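PDB 3OOQ: amidohydrolase from Thermotoga maritima, which probably hydrolyses amide or related bonds, possibly with allantoinase activity. Local coordinates for residues F[34-39]-F[351-356]; F[54-59]-F[366-371]; F[95-100]-F[137-142]; F[226-231]-F[281-286]; F[269-274]-F[288-293]. All blocks are in the same frame, centred on the assembly; numbering follows the deposited sequence.

Interactions 4 and 5 are buried in the barrel-like part of the chain, interactions 2 and 3 are partly buried, and interaction 1 lies at the surface. Interactions 1 and 2 touch where Ile-353 packs on the backbone of strand 54-64. Interactions 4 and 5 meet through Leu-286, which reaches Pro-273 and Leu-274, while interactions 2 and 4 reach the same sheet. No direct hydrogen bond crosses any of the five, yet their chemistry differs. Aliphatic carbons carry interactions 1 and 5, thinly at the surface and more fully in the core. Interaction 2 is a proline and aromatic cluster, interaction 3 joins a proline-containing loop to a helical turn at a subunit interface, and interaction 4 adds a water bridge beside histidines.

Interaction 1. Residues F[34-39]-F[351-356]; sequences EKVGEN and GSIEPG
Glu-34 meets Pro-355 through its backbone; its CB points away from the proline, and OE1 is gripped twice, by a salt bridge from Lys-6 and a hydrogen bond with Ser-29. The proline ring lies against the Glu-34 carbonyl, with CB 3.6 Å from Glu-34 O. Proline suits this place because its compact apolar edge can rest on that carbonyl through CB and on a Val-36 methyl through CD. The apolar part centres on this methyl. Val-36 holds CG2 anti to its carbonyl carbon, and CG2 touches Ile-353 CG2 at 3.8 Å, Ile-353 O at 3.8 Å and Pro-355 CD at 4.0 Å. The valine and isoleucine side chains cross at about a right angle. A branched valine fits a strand position and still leaves one branch for these neighbours. Glu-354 OE2 is hydrogen-bonded to Thr-18, and its OE1 makes a salt bridge with Lys-357. At Glu-34 and Lys-35 the strand makes a classic beta bulge facing Leu-27. Strand 32-37 is an outermost strand of a four-stranded sheet, next to strand 24-29, and the loop between helix 338-343 and strand 361-364 passes beside it, tied on by a backbone bond between Gly-356 and Val-33.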
# COMPACT_ATOMS: atom_id res chain seq x y z
N GLU F 34 41.89 -48.86 1.32
CA GLU F 34 42.12 -50.31 1.36
C GLU F 34 42.88 -50.73 2.62
O GLU F 34 42.48 -51.68 3.30
CB GLU F 34 42.85 -50.79 0.09
CG GLU F 34 42.76 -52.33 -0.09
CD GLU F 34 43.75 -52.91 -1.13
OE1 GLU F 34 43.87 -52.35 -2.25
OE2 GLU F 34 44.37 -53.95 -0.83
N LYS F 35 43.98 -50.04 2.93
CA LYS F 35 44.84 -50.39 4.07
C LYS F 35 45.32 -49.14 4.78
O LYS F 35 45.59 -48.13 4.14
CB LYS F 35 46.06 -51.20 3.61
CG LYS F 35 45.81 -52.67 3.30
CD LYS F 35 47.12 -53.38 2.90
CE LYS F 35 46.87 -54.59 2.01
NZ LYS F 35 48.10 -55.40 1.84
N VAL F 36 45.46 -49.24 6.10
CA VAL F 36 45.95 -48.16 6.94
C VAL F 36 46.98 -48.71 7.92
O VAL F 36 46.70 -49.68 8.65
CB VAL F 36 44.81 -47.51 7.76
CG1 VAL F 36 45.36 -46.45 8.73
CG2 VAL F 36 43.77 -46.90 6.83
N GLY F 37 48.17 -48.12 7.96
CA GLY F 37 49.16 -48.57 8.92
C GLY F 37 50.59 -48.18 8.67
O GLY F 37 50.90 -47.40 7.77
N GLU F 38 51.46 -48.78 9.48
CA GLU F 38 52.89 -48.47 9.60
C GLU F 38 53.73 -48.51 8.32
O GLU F 38 54.38 -47.51 7.96
CB GLU F 38 53.51 -49.43 10.61
CG GLU F 38 54.62 -48.85 11.46
CD GLU F 38 54.11 -48.21 12.74
OE1 GLU F 38 52.96 -47.71 12.73
OE2 GLU F 38 54.85 -48.21 13.74
N ASN F 39 53.74 -49.67 7.66
CA ASN F 39 54.68 -49.92 6.55
C ASN F 39 54.03 -50.67 5.38
O ASN F 39 54.35 -51.84 5.12
CB ASN F 39 55.92 -50.71 7.04
CG ASN F 39 57.06 -49.80 7.46
OD1 ASN F 39 57.44 -49.75 8.64
ND2 ASN F 39 57.62 -49.07 6.51
N GLY F 351 34.14 -39.73 7.10
CA GLY F 351 34.47 -39.17 8.41
C GLY F 351 35.56 -39.85 9.23
O GLY F 351 35.73 -39.51 10.40
N SER F 352 36.28 -40.81 8.63
CA SER F 352 37.43 -41.47 9.28
C SER F 352 38.37 -42.11 8.27
O SER F 352 37.98 -42.39 7.12
CB SER F 352 36.98 -42.54 10.30
OG SER F 352 36.34 -43.65 9.66
N ILE F 353 39.61 -42.35 8.68
CA ILE F 353 40.53 -43.10 7.84
C ILE F 353 40.57 -44.54 8.32
O ILE F 353 41.45 -44.94 9.09
CB ILE F 353 41.96 -42.49 7.77
CG1 ILE F 353 41.90 -40.99 7.48
CG2 ILE F 353 42.77 -43.23 6.70
CD1 ILE F 353 43.25 -40.32 7.27
N GLU F 354 39.58 -45.30 7.86
CA GLU F 354 39.51 -46.72 8.16
C GLU F 354 39.37 -47.49 6.86
O GLU F 354 38.71 -47.01 5.93
CB GLU F 354 38.29 -47.01 9.04
CG GLU F 354 38.38 -46.47 10.45
CD GLU F 354 37.04 -46.53 11.19
OE1 GLU F 354 36.12 -47.23 10.71
OE2 GLU F 354 36.91 -45.86 12.25
N PRO F 355 39.95 -48.70 6.80
CA PRO F 355 39.70 -49.57 5.66
C PRO F 355 38.22 -49.73 5.35
O PRO F 355 37.40 -49.90 6.26
CB PRO F 355 40.30 -50.91 6.11
CG PRO F 355 41.41 -50.49 7.04
CD PRO F 355 40.80 -49.36 7.81
N GLY F 356 37.88 -49.64 4.08
CA GLY F 356 36.51 -49.80 3.67
C GLY F 356 35.77 -48.48 3.50
O GLY F 356 34.75 -48.45 2.82

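Interaction 2. Residues F[54-59]-F[366-371]; sequences FLFPGF and GHPFDM
Phe-56 and Pro-368 form the tight centre of this contact, meeting tip to tip. Pro-368 CG sits over the centre of the Phe-56 ring, 3.7 Å from its centroid and only 10° off the normal, a CH-pi contact. The neighbouring CD packs closer to the rim, 3.4 Å from Phe-56 CZ. The same ring turns its edge to the face of His-367, an edge-to-face pair with centroids 5.8 Å apart. Proline suits this place twice: it is the second residue of the type I turn from His-367 to Asp-370, and it makes a compact apolar partner whose CG hydrogens can point at an aromatic face.

Packing stays close at the more exposed margin. There Phe-54 lays one face against the peptide joining Gly-366 to His-367, with His-367 N over the ring centre and Phe-54 CD1 3.6 Å from Gly-366 CA. The loose contact is on buried ground: Phe-59 brings only CZ near Pro-368 CB, at 4.2 Å.

His-367 ND1 accepts a hydrogen bond from Phe-369 N (3.0 Å), nearly straight at 168° and in the imidazole plane, while NE2 bonds to Glu-329. These two bonds fix the ring's rotation. Arg-324 of a second subunit binds the carbonyl oxygens of Pro-368 and Asp-370. The accepting ND1 is consistent with a proton on NE2, so the imidazole can serve Glu-329 on one side, brace its own turn on the other and still present a face to Phe-56.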
# COMPACT_ATOMS: atom_id res chain seq x y z
N PHE F 54 50.50 -34.00 6.88
CA PHE F 54 49.47 -34.60 7.72
C PHE F 54 48.33 -35.04 6.83
O PHE F 54 47.91 -34.29 5.95
CB PHE F 54 48.96 -33.59 8.75
CG PHE F 54 49.97 -33.20 9.79
CD1 PHE F 54 51.19 -32.65 9.43
CD2 PHE F 54 49.69 -33.38 11.14
CE1 PHE F 54 52.15 -32.31 10.41
CE2 PHE F 54 50.63 -33.04 12.13
CZ PHE F 54 51.86 -32.51 11.76
N LEU F 55 47.83 -36.25 7.04
CA LEU F 55 46.75 -36.79 6.23
C LEU F 55 45.51 -36.96 7.09
O LEU F 55 45.53 -37.71 8.08
CB LEU F 55 47.16 -38.12 5.60
CG LEU F 55 46.25 -38.70 4.52
CD1 LEU F 55 46.16 -37.79 3.30
CD2 LEU F 55 46.76 -40.08 4.10
N PHE F 56 44.44 -36.26 6.71
CA PHE F 56 43.20 -36.25 7.48
C PHE F 56 42.08 -36.79 6.62
O PHE F 56 42.20 -36.78 5.40
CB PHE F 56 42.89 -34.82 7.95
CG PHE F 56 43.58 -34.44 9.23
CD1 PHE F 56 44.95 -34.20 9.26
CD2 PHE F 56 42.86 -34.36 10.42
CE1 PHE F 56 45.58 -33.87 10.45
CE2 PHE F 56 43.49 -34.01 11.62
CZ PHE F 56 44.85 -33.77 11.63
N PRO F 57 41.00 -37.29 7.26
CA PRO F 57 39.80 -37.50 6.46
C PRO F 57 39.24 -36.13 6.06
O PRO F 57 39.57 -35.12 6.69
CB PRO F 57 38.84 -38.17 7.44
CG PRO F 57 39.26 -37.74 8.76
CD PRO F 57 40.73 -37.41 8.70
N GLY F 58 38.43 -36.09 5.00
CA GLY F 58 37.71 -34.84 4.68
C GLY F 58 36.76 -34.51 5.81
O GLY F 58 36.15 -35.41 6.41
N PHE F 59 36.61 -33.21 6.12
CA PHE F 59 35.63 -32.78 7.12
C PHE F 59 34.22 -32.84 6.58
O PHE F 59 34.00 -32.75 5.37
CB PHE F 59 35.94 -31.38 7.66
CG PHE F 59 37.28 -31.27 8.32
CD1 PHE F 59 37.64 -32.14 9.33
CD2 PHE F 59 38.18 -30.27 7.94
CE1 PHE F 59 38.89 -32.05 9.96
CE2 PHE F 59 39.43 -30.16 8.56
CZ PHE F 59 39.78 -31.05 9.57
N GLY F 366 50.45 -29.00 7.83
CA GLY F 366 50.67 -29.07 9.28
C GLY F 366 49.32 -29.35 9.91
O GLY F 366 48.34 -29.61 9.19
N HIS F 367 49.24 -29.27 11.23
CA HIS F 367 47.99 -29.58 11.92
C HIS F 367 46.89 -28.57 11.50
O HIS F 367 47.16 -27.37 11.44
CB HIS F 367 48.19 -29.56 13.43
CG HIS F 367 47.07 -30.23 14.18
ND1 HIS F 367 45.80 -29.70 14.24
CD2 HIS F 367 47.04 -31.39 14.88
CE1 HIS F 367 45.02 -30.51 14.95
NE2 HIS F 367 45.75 -31.54 15.35
N PRO F 368 45.67 -29.06 11.21
CA PRO F 368 44.58 -28.16 10.74
C PRO F 368 44.17 -27.08 11.73
O PRO F 368 43.60 -26.07 11.32
CB PRO F 368 43.41 -29.13 10.51
CG PRO F 368 44.08 -30.44 10.20
CD PRO F 368 45.27 -30.47 11.13
N PHE F 369 44.44 -27.29 13.01
CA PHE F 369 44.10 -26.29 14.02
C PHE F 369 45.26 -25.34 14.25
O PHE F 369 45.23 -24.50 15.15
CB PHE F 369 43.70 -26.94 15.36
CG PHE F 369 42.45 -27.80 15.30
CD1 PHE F 369 41.60 -27.76 14.20
CD2 PHE F 369 42.11 -28.63 16.38
CE1 PHE F 369 40.44 -28.57 14.15
CE2 PHE F 369 40.97 -29.44 16.34
CZ PHE F 369 40.13 -29.39 15.22
N ASP F 370 46.32 -25.50 13.46
CA ASP F 370 47.43 -24.57 13.50
C ASP F 370 47.17 -23.62 12.37
O ASP F 370 47.06 -24.03 11.20
CB ASP F 370 48.79 -25.29 13.32
CG ASP F 370 49.99 -24.34 13.47
OD1 ASP F 370 49.91 -23.13 13.16
OD2 ASP F 370 51.06 -24.83 13.91
N MSE F 371 47.05 -22.34 12.71
CA MSE F 371 46.65 -21.34 11.71
C MSE F 371 47.71 -21.13 10.62
O MSE F 371 47.44 -20.49 9.60
CB MSE F 371 46.23 -20.03 12.37
CG MSE F 371 44.96 -20.15 13.23
SE MSE F 371 43.38 -20.80 12.23
CE MSE F 371 43.33 -22.67 12.83

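Interaction 3. Residues F[95-100]-F[137-142]; sequences DGFNPQ and IIVEEC
Apolar packing of Phe-97 on Val-139, and of Pro-99 on Ile-137 and Val-139, joins the loop 95-100 to the short, weakly bonded helical turn at about 139-142. Phe-97 CD2 lies 3.7 Å from Val-139 CG2, and the two side chains slide past each other in opposite directions. The valine's chi1 of 76° puts CG1 between its backbone N and carbonyl carbon, and the other branch, CG2, meets the phenylalanine. Pro-99 CG is 4.5 Å from Val-139 CB. Further out, Gln-100 CG reaches Ile-137 CG2 at 4.4 Å, using only the aliphatic part of the glutamine.

A second kind of contact sets carbon against a carbonyl: Pro-99 CG is 3.3 Å from Ile-137 O, where the Pro-99 and Ile-137 CA atoms are 5.0 Å apart.

No hydrogen bond crosses. Asn-98 OD1 accepts from Gln-100 N at 2.8 Å, an Asx turn, with the donor 48° out of the carbonyl plane; Cys-142 N bonds to Val-139 O. The polar end of Gln-100 goes to Lys-257 and Glu-254 of a third subunit, whose Arg-180 and Arg-238 pair with Asp-95.

The chemistry therefore divides: carbon surfaces hold loop and helical turn together, while directional bonds shape each segment or reach the neighbouring subunit.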
# COMPACT_ATOMS: atom_id res chain seq x y z
N ASP F 95 17.56 -29.33 -5.37
CA ASP F 95 17.06 -28.62 -6.54
C ASP F 95 17.45 -27.13 -6.57
O ASP F 95 17.10 -26.42 -7.52
CB ASP F 95 15.54 -28.75 -6.62
CG ASP F 95 15.08 -30.17 -6.94
OD1 ASP F 95 15.86 -30.96 -7.51
OD2 ASP F 95 13.92 -30.50 -6.61
N GLY F 96 18.16 -26.67 -5.55
CA GLY F 96 18.65 -25.30 -5.49
C GLY F 96 20.17 -25.23 -5.45
O GLY F 96 20.76 -24.14 -5.47
N PHE F 97 20.82 -26.40 -5.39
CA PHE F 97 22.27 -26.51 -5.22
C PHE F 97 23.06 -26.25 -6.51
O PHE F 97 22.85 -26.93 -7.51
CB PHE F 97 22.62 -27.90 -4.65
CG PHE F 97 24.10 -28.14 -4.49
CD1 PHE F 97 24.80 -27.60 -3.41
CD2 PHE F 97 24.80 -28.91 -5.42
CE1 PHE F 97 26.17 -27.80 -3.27
CE2 PHE F 97 26.18 -29.13 -5.28
CZ PHE F 97 26.86 -28.57 -4.21
N ASN F 98 23.97 -25.28 -6.46
CA ASN F 98 24.84 -24.89 -7.57
C ASN F 98 26.30 -25.35 -7.33
O ASN F 98 27.02 -24.73 -6.55
CB ASN F 98 24.78 -23.36 -7.72
CG ASN F 98 25.81 -22.79 -8.69
OD1 ASN F 98 26.49 -23.52 -9.42
ND2 ASN F 98 25.92 -21.46 -8.70
N PRO F 99 26.74 -26.42 -8.02
CA PRO F 99 28.10 -26.95 -7.78
C PRO F 99 29.23 -25.99 -8.19
O PRO F 99 30.38 -26.18 -7.79
CB PRO F 99 28.14 -28.24 -8.61
CG PRO F 99 26.68 -28.59 -8.88
CD PRO F 99 25.98 -27.26 -8.98
N GLN F 100 28.90 -24.94 -8.95
CA GLN F 100 29.90 -23.94 -9.32
C GLN F 100 29.99 -22.76 -8.35
O GLN F 100 30.73 -21.81 -8.62
CB GLN F 100 29.66 -23.40 -10.72
CG GLN F 100 29.38 -24.47 -11.76
CD GLN F 100 28.99 -23.83 -13.07
OE1 GLN F 100 29.87 -23.46 -13.87
NE2 GLN F 100 27.68 -23.65 -13.29
N ILE F 137 30.71 -31.13 -11.05
CA ILE F 137 29.74 -30.08 -11.35
C ILE F 137 28.39 -30.70 -11.68
O ILE F 137 27.40 -30.00 -11.80
CB ILE F 137 30.20 -29.15 -12.48
CG1 ILE F 137 30.44 -29.95 -13.76
CG2 ILE F 137 31.45 -28.39 -12.03
CD1 ILE F 137 30.95 -29.12 -14.88
N ILE F 138 28.36 -32.01 -11.83
CA ILE F 138 27.09 -32.70 -12.08
C ILE F 138 26.55 -33.18 -10.74
O ILE F 138 27.16 -34.05 -10.09
CB ILE F 138 27.26 -33.85 -13.11
CG1 ILE F 138 27.70 -33.27 -14.46
CG2 ILE F 138 25.96 -34.62 -13.30
CD1 ILE F 138 28.74 -34.10 -15.17
N VAL F 139 25.42 -32.59 -10.34
CA VAL F 139 24.85 -32.79 -8.99
C VAL F 139 24.54 -34.26 -8.68
O VAL F 139 24.91 -34.74 -7.61
CB VAL F 139 23.63 -31.87 -8.69
CG1 VAL F 139 22.39 -32.35 -9.40
CG2 VAL F 139 23.36 -31.81 -7.20
N GLU F 140 23.89 -34.95 -9.62
CA GLU F 140 23.67 -36.41 -9.56
C GLU F 140 24.89 -37.16 -9.02
O GLU F 140 24.76 -38.03 -8.16
CB GLU F 140 23.37 -36.95 -10.96
CG GLU F 140 22.33 -38.06 -11.02
CD GLU F 140 20.92 -37.53 -11.22
OE1 GLU F 140 20.74 -36.30 -11.12
OE2 GLU F 140 20.00 -38.34 -11.46
N GLU F 141 26.06 -36.79 -9.53
CA GLU F 141 27.33 -37.44 -9.19
C GLU F 141 27.83 -37.02 -7.81
O GLU F 141 28.68 -37.71 -7.24
CB GLU F 141 28.41 -37.11 -10.24
CG GLU F 141 28.03 -37.42 -11.70
CD GLU F 141 29.21 -37.29 -12.69
OE1 GLU F 141 30.31 -36.81 -12.31
OE2 GLU F 141 29.03 -37.67 -13.87
N CYS F 142 27.33 -35.91 -7.29
CA CYS F 142 27.71 -35.44 -5.96
C CYS F 142 26.93 -36.14 -4.85
O CYS F 142 27.38 -36.17 -3.70
CB CYS F 142 27.52 -33.93 -5.83
SG CYS F 142 28.66 -32.95 -6.83

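Interaction 4. Residues F[226-231]-F[281-286]; sequences HAHRAD and LELKDL
Arg-229 and Glu-282 bring the two backbones closest, with CA atoms 5.5 Å apart, at a strand-to-helix turn of the TIM-barrel-like fold. Strand 223-227 ends here, and Arg-229 takes the N-cap position of helix 230-243; across the contact, residues 281-283 form a 3-10 segment that runs into a type I turn. This is the C-terminal end of the strand, where amidohydrolases generally place their active site.

Leu-283 CD2 lies over one face of the His-228 ring, 3.5 Å from the centroid and shifted toward ND1, a CH-pi contact suited to a branched aliphatic tip. Glu-282 CG sits between its backbone N and carbonyl carbon (chi1 66°), and the extended chain beyond carries the carboxylate to the same ring, OE2 being 3.4 Å from His-228 CD2, planes 47° apart. His-228 ND1 is bonded to Thr-253 and its ring stacks on His-251.

An acidic group suits position 282: OE2 pairs with Lys-280, and OE1 accepts from a water (2.7 Å) that bridges the segments by accepting from Arg-229 N (3.0 Å). Arg-229 grips Asp-231 in a side-on salt bridge, its NE meeting OD1 at 2.7 Å and its NH2 meeting OD2 at 2.6 Å, the latter on the syn lone pair.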
# COMPACT_ATOMS: atom_id res chain seq x y z
N HIS F 226 15.42 -27.20 13.81
CA HIS F 226 16.12 -25.95 14.14
C HIS F 226 15.51 -25.38 15.42
O HIS F 226 14.31 -25.07 15.43
CB HIS F 226 15.97 -24.97 12.94
CG HIS F 226 16.33 -23.54 13.23
ND1 HIS F 226 15.54 -22.70 14.00
CD2 HIS F 226 17.38 -22.79 12.81
CE1 HIS F 226 16.10 -21.49 14.05
NE2 HIS F 226 17.22 -21.53 13.35
N ALA F 227 16.32 -25.24 16.47
CA ALA F 227 15.87 -24.66 17.74
C ALA F 227 17.01 -24.11 18.57
O ALA F 227 18.05 -24.76 18.72
CB ALA F 227 15.07 -25.69 18.58
N HIS F 228 16.81 -22.93 19.15
CA HIS F 228 17.85 -22.27 19.93
C HIS F 228 17.50 -22.26 21.40
O HIS F 228 18.23 -22.82 22.21
CB HIS F 228 18.08 -20.82 19.44
CG HIS F 228 18.68 -20.74 18.07
ND1 HIS F 228 20.00 -21.03 17.81
CD2 HIS F 228 18.13 -20.41 16.87
CE1 HIS F 228 20.25 -20.88 16.52
NE2 HIS F 228 19.12 -20.51 15.92
N ARG F 229 16.38 -21.62 21.75
CA ARG F 229 15.97 -21.48 23.14
C ARG F 229 15.57 -22.85 23.73
O ARG F 229 15.03 -23.69 23.02
CB ARG F 229 14.85 -20.45 23.26
CG ARG F 229 14.81 -19.75 24.62
CD ARG F 229 13.83 -18.56 24.60
NE ARG F 229 12.45 -19.03 24.49
CZ ARG F 229 11.38 -18.25 24.43
NH1 ARG F 229 11.51 -16.92 24.47
NH2 ARG F 229 10.17 -18.80 24.35
N ALA F 230 15.87 -23.07 25.01
CA ALA F 230 15.69 -24.41 25.62
C ALA F 230 14.25 -24.94 25.44
O ALA F 230 14.06 -26.13 25.14
CB ALA F 230 16.10 -24.40 27.13
N ASP F 231 13.27 -24.06 25.62
CA ASP F 231 11.86 -24.45 25.47
C ASP F 231 11.49 -24.90 24.05
O ASP F 231 10.69 -25.82 23.90
CB ASP F 231 10.89 -23.37 25.99
CG ASP F 231 11.04 -22.02 25.27
OD1 ASP F 231 12.16 -21.64 24.92
OD2 ASP F 231 10.03 -21.33 25.05
N LEU F 281 17.73 -12.31 20.30
CA LEU F 281 17.40 -12.59 21.67
C LEU F 281 17.58 -14.07 22.02
O LEU F 281 18.13 -14.39 23.08
CB LEU F 281 15.95 -12.19 21.90
CG LEU F 281 15.41 -12.15 23.31
CD1 LEU F 281 16.16 -11.07 24.09
CD2 LEU F 281 13.89 -11.89 23.23
N GLU F 282 17.12 -14.95 21.12
CA GLU F 282 17.19 -16.39 21.33
C GLU F 282 18.65 -16.90 21.29
O GLU F 282 18.93 -18.01 21.71
CB GLU F 282 16.28 -17.18 20.37
CG GLU F 282 16.65 -17.13 18.85
CD GLU F 282 15.63 -17.86 17.96
OE1 GLU F 282 14.63 -18.40 18.48
OE2 GLU F 282 15.83 -17.89 16.72
N LEU F 283 19.56 -16.06 20.81
CA LEU F 283 20.99 -16.37 20.82
C LEU F 283 21.74 -15.75 22.00
O LEU F 283 22.96 -15.89 22.09
CB LEU F 283 21.65 -15.92 19.50
CG LEU F 283 21.07 -16.51 18.20
CD1 LEU F 283 21.91 -16.12 16.98
CD2 LEU F 283 20.98 -18.00 18.30
N LYS F 284 21.04 -15.08 22.91
CA LYS F 284 21.72 -14.35 24.00
C LYS F 284 22.66 -15.19 24.89
O LYS F 284 23.66 -14.67 25.39
CB LYS F 284 20.72 -13.58 24.88
CG LYS F 284 19.99 -14.41 25.92
CD LYS F 284 19.12 -13.52 26.84
CE LYS F 284 18.86 -14.21 28.18
NZ LYS F 284 17.51 -13.87 28.75
N ASP F 285 22.33 -16.47 25.10
CA ASP F 285 23.17 -17.36 25.93
C ASP F 285 24.05 -18.33 25.13
O ASP F 285 24.53 -19.33 25.67
CB ASP F 285 22.30 -18.14 26.94
CG ASP F 285 21.84 -17.27 28.10
OD1 ASP F 285 22.40 -16.18 28.31
OD2 ASP F 285 20.90 -17.66 28.81
N LEU F 286 24.26 -18.04 23.85
CA LEU F 286 25.20 -18.82 23.04
C LEU F 286 26.58 -18.76 23.67
O LEU F 286 27.03 -17.70 24.09
CB LEU F 286 25.23 -18.30 21.58
CG LEU F 286 26.21 -18.81 20.52
CD1 LEU F 286 25.69 -18.44 19.14
CD2 LEU F 286 27.55 -18.17 20.65
O HOH W 1 14.47 -20.90 19.59

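Interaction 5. Residues F[269-274]-F[288-293]; sequences VVVGPL and METIAK
Met-288, a selenomethionine, begins the second segment's side of this contact by laying its terminal methyl against Leu-274, with CE 3.9 Å from Leu-274 CB. Its CG is anti to the backbone N (chi1 -151°) and the chain bends at chi2, its end coming nearer to the other segment than its first bond would suggest. A long, flexible side chain suits this place, since it also packs on Gln-318 and Thr-321 of helix 315-321.

Two residues on, Thr-290 has OG1 anti to the backbone N, while CG2 sits between that N and the carbonyl carbon and meets Leu-274. This methyl is 4.0 Å from Leu-274 CD2 and also lies near Val-271, so the residue acts here through its carbon branch.

Ile-291 completes the surface, and its CG1 arm does the touching. CD1 meets Leu-274 CD1 at 3.7 Å, while CG1 approaches Val-271 CG2 at 4.2 Å. The Leu-274 methyl CD1 thus lies close to both Thr-290 and Ile-291, and a leucine, forked at its tip, can serve both neighbours while its CB serves Met-288.

Between Val-271 and Leu-274 lie Gly-272, whose positive phi (101°) would press a CB against the preceding carbonyl, and a cis peptide before Pro-273. Leu-274 N is bonded to Gln-318, and the Val-271 and Leu-274 side chains also rest on Leu-303. Strand 269-271, helix 290-297 and the parallel strand 301-303 make a beta-alpha-beta unit, the repeating element of TIM-barrel folds, with the helix packed on the strand through buried aliphatic side chains.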
# COMPACT_ATOMS: atom_id res chain seq x y z
N VAL F 269 22.79 -33.43 18.60
CA VAL F 269 22.74 -32.00 18.40
C VAL F 269 23.87 -31.57 17.48
O VAL F 269 25.05 -31.83 17.76
CB VAL F 269 22.88 -31.22 19.72
CG1 VAL F 269 22.68 -29.73 19.46
CG2 VAL F 269 21.88 -31.73 20.75
N VAL F 270 23.51 -30.93 16.37
CA VAL F 270 24.48 -30.26 15.51
C VAL F 270 24.64 -28.84 16.02
O VAL F 270 23.83 -27.96 15.71
CB VAL F 270 24.05 -30.27 14.00
CG1 VAL F 270 25.16 -29.70 13.15
CG2 VAL F 270 23.74 -31.70 13.53
N VAL F 271 25.68 -28.62 16.82
CA VAL F 271 25.94 -27.31 17.44
C VAL F 271 26.58 -26.36 16.42
O VAL F 271 27.12 -26.80 15.40
CB VAL F 271 26.79 -27.39 18.74
CG1 VAL F 271 26.17 -28.35 19.75
CG2 VAL F 271 28.22 -27.84 18.45
N GLY F 272 26.49 -25.06 16.70
CA GLY F 272 26.97 -24.05 15.78
C GLY F 272 25.82 -23.43 15.01
O GLY F 272 24.70 -23.96 15.04
N PRO F 273 26.06 -22.29 14.35
CA PRO F 273 27.36 -21.60 14.36
C PRO F 273 27.69 -21.02 15.75
O PRO F 273 26.78 -20.57 16.45
CB PRO F 273 27.16 -20.47 13.34
CG PRO F 273 25.65 -20.11 13.51
CD PRO F 273 24.98 -21.44 13.80
N LEU F 274 28.96 -21.03 16.13
CA LEU F 274 29.41 -20.55 17.45
C LEU F 274 30.39 -19.37 17.40
O LEU F 274 30.36 -18.49 18.26
CB LEU F 274 30.03 -21.71 18.25
CG LEU F 274 29.11 -22.79 18.79
CD1 LEU F 274 29.95 -23.99 19.26
CD2 LEU F 274 28.20 -22.26 19.92
N MSE F 288 30.63 -20.87 23.34
CA MSE F 288 31.50 -21.89 22.79
C MSE F 288 31.79 -23.01 23.79
O MSE F 288 32.21 -24.11 23.40
CB MSE F 288 32.79 -21.26 22.31
CG MSE F 288 33.38 -22.03 21.18
SE MSE F 288 34.10 -20.77 19.95
CE MSE F 288 33.90 -21.82 18.34
N GLU F 289 31.53 -22.73 25.06
CA GLU F 289 31.62 -23.72 26.13
C GLU F 289 30.65 -24.88 25.99
O GLU F 289 30.81 -25.92 26.64
CB GLU F 289 31.38 -23.05 27.47
CG GLU F 289 32.47 -22.09 27.88
CD GLU F 289 32.37 -21.71 29.34
OE1 GLU F 289 31.24 -21.65 29.86
OE2 GLU F 289 33.42 -21.48 29.96
N THR F 290 29.64 -24.71 25.15
CA THR F 290 28.64 -25.73 24.91
C THR F 290 29.26 -27.04 24.37
O THR F 290 28.80 -28.14 24.70
CB THR F 290 27.49 -25.20 23.99
OG1 THR F 290 26.30 -25.96 24.22
CG2 THR F 290 27.84 -25.28 22.52
N ILE F 291 30.31 -26.93 23.56
CA ILE F 291 30.97 -28.11 23.04
C ILE F 291 31.41 -29.00 24.22
O ILE F 291 30.95 -30.14 24.35
CB ILE F 291 32.15 -27.74 22.11
CG1 ILE F 291 31.61 -27.15 20.78
CG2 ILE F 291 33.05 -28.97 21.85
CD1 ILE F 291 32.66 -26.47 19.93
N ALA F 292 32.23 -28.45 25.10
CA ALA F 292 32.70 -29.13 26.30
C ALA F 292 31.54 -29.67 27.12
O ALA F 292 31.55 -30.85 27.52
CB ALA F 292 33.53 -28.17 27.15
N LYS F 293 30.53 -28.83 27.35
CA LYS F 293 29.46 -29.17 28.25
C LYS F 293 28.67 -30.37 27.72
O LYS F 293 28.39 -31.31 28.48
CB LYS F 293 28.54 -27.98 28.50
CG LYS F 293 29.22 -26.86 29.25
CD LYS F 293 28.36 -25.62 29.37
CE LYS F 293 28.96 -24.67 30.40
NZ LYS F 293 27.92 -24.21 31.34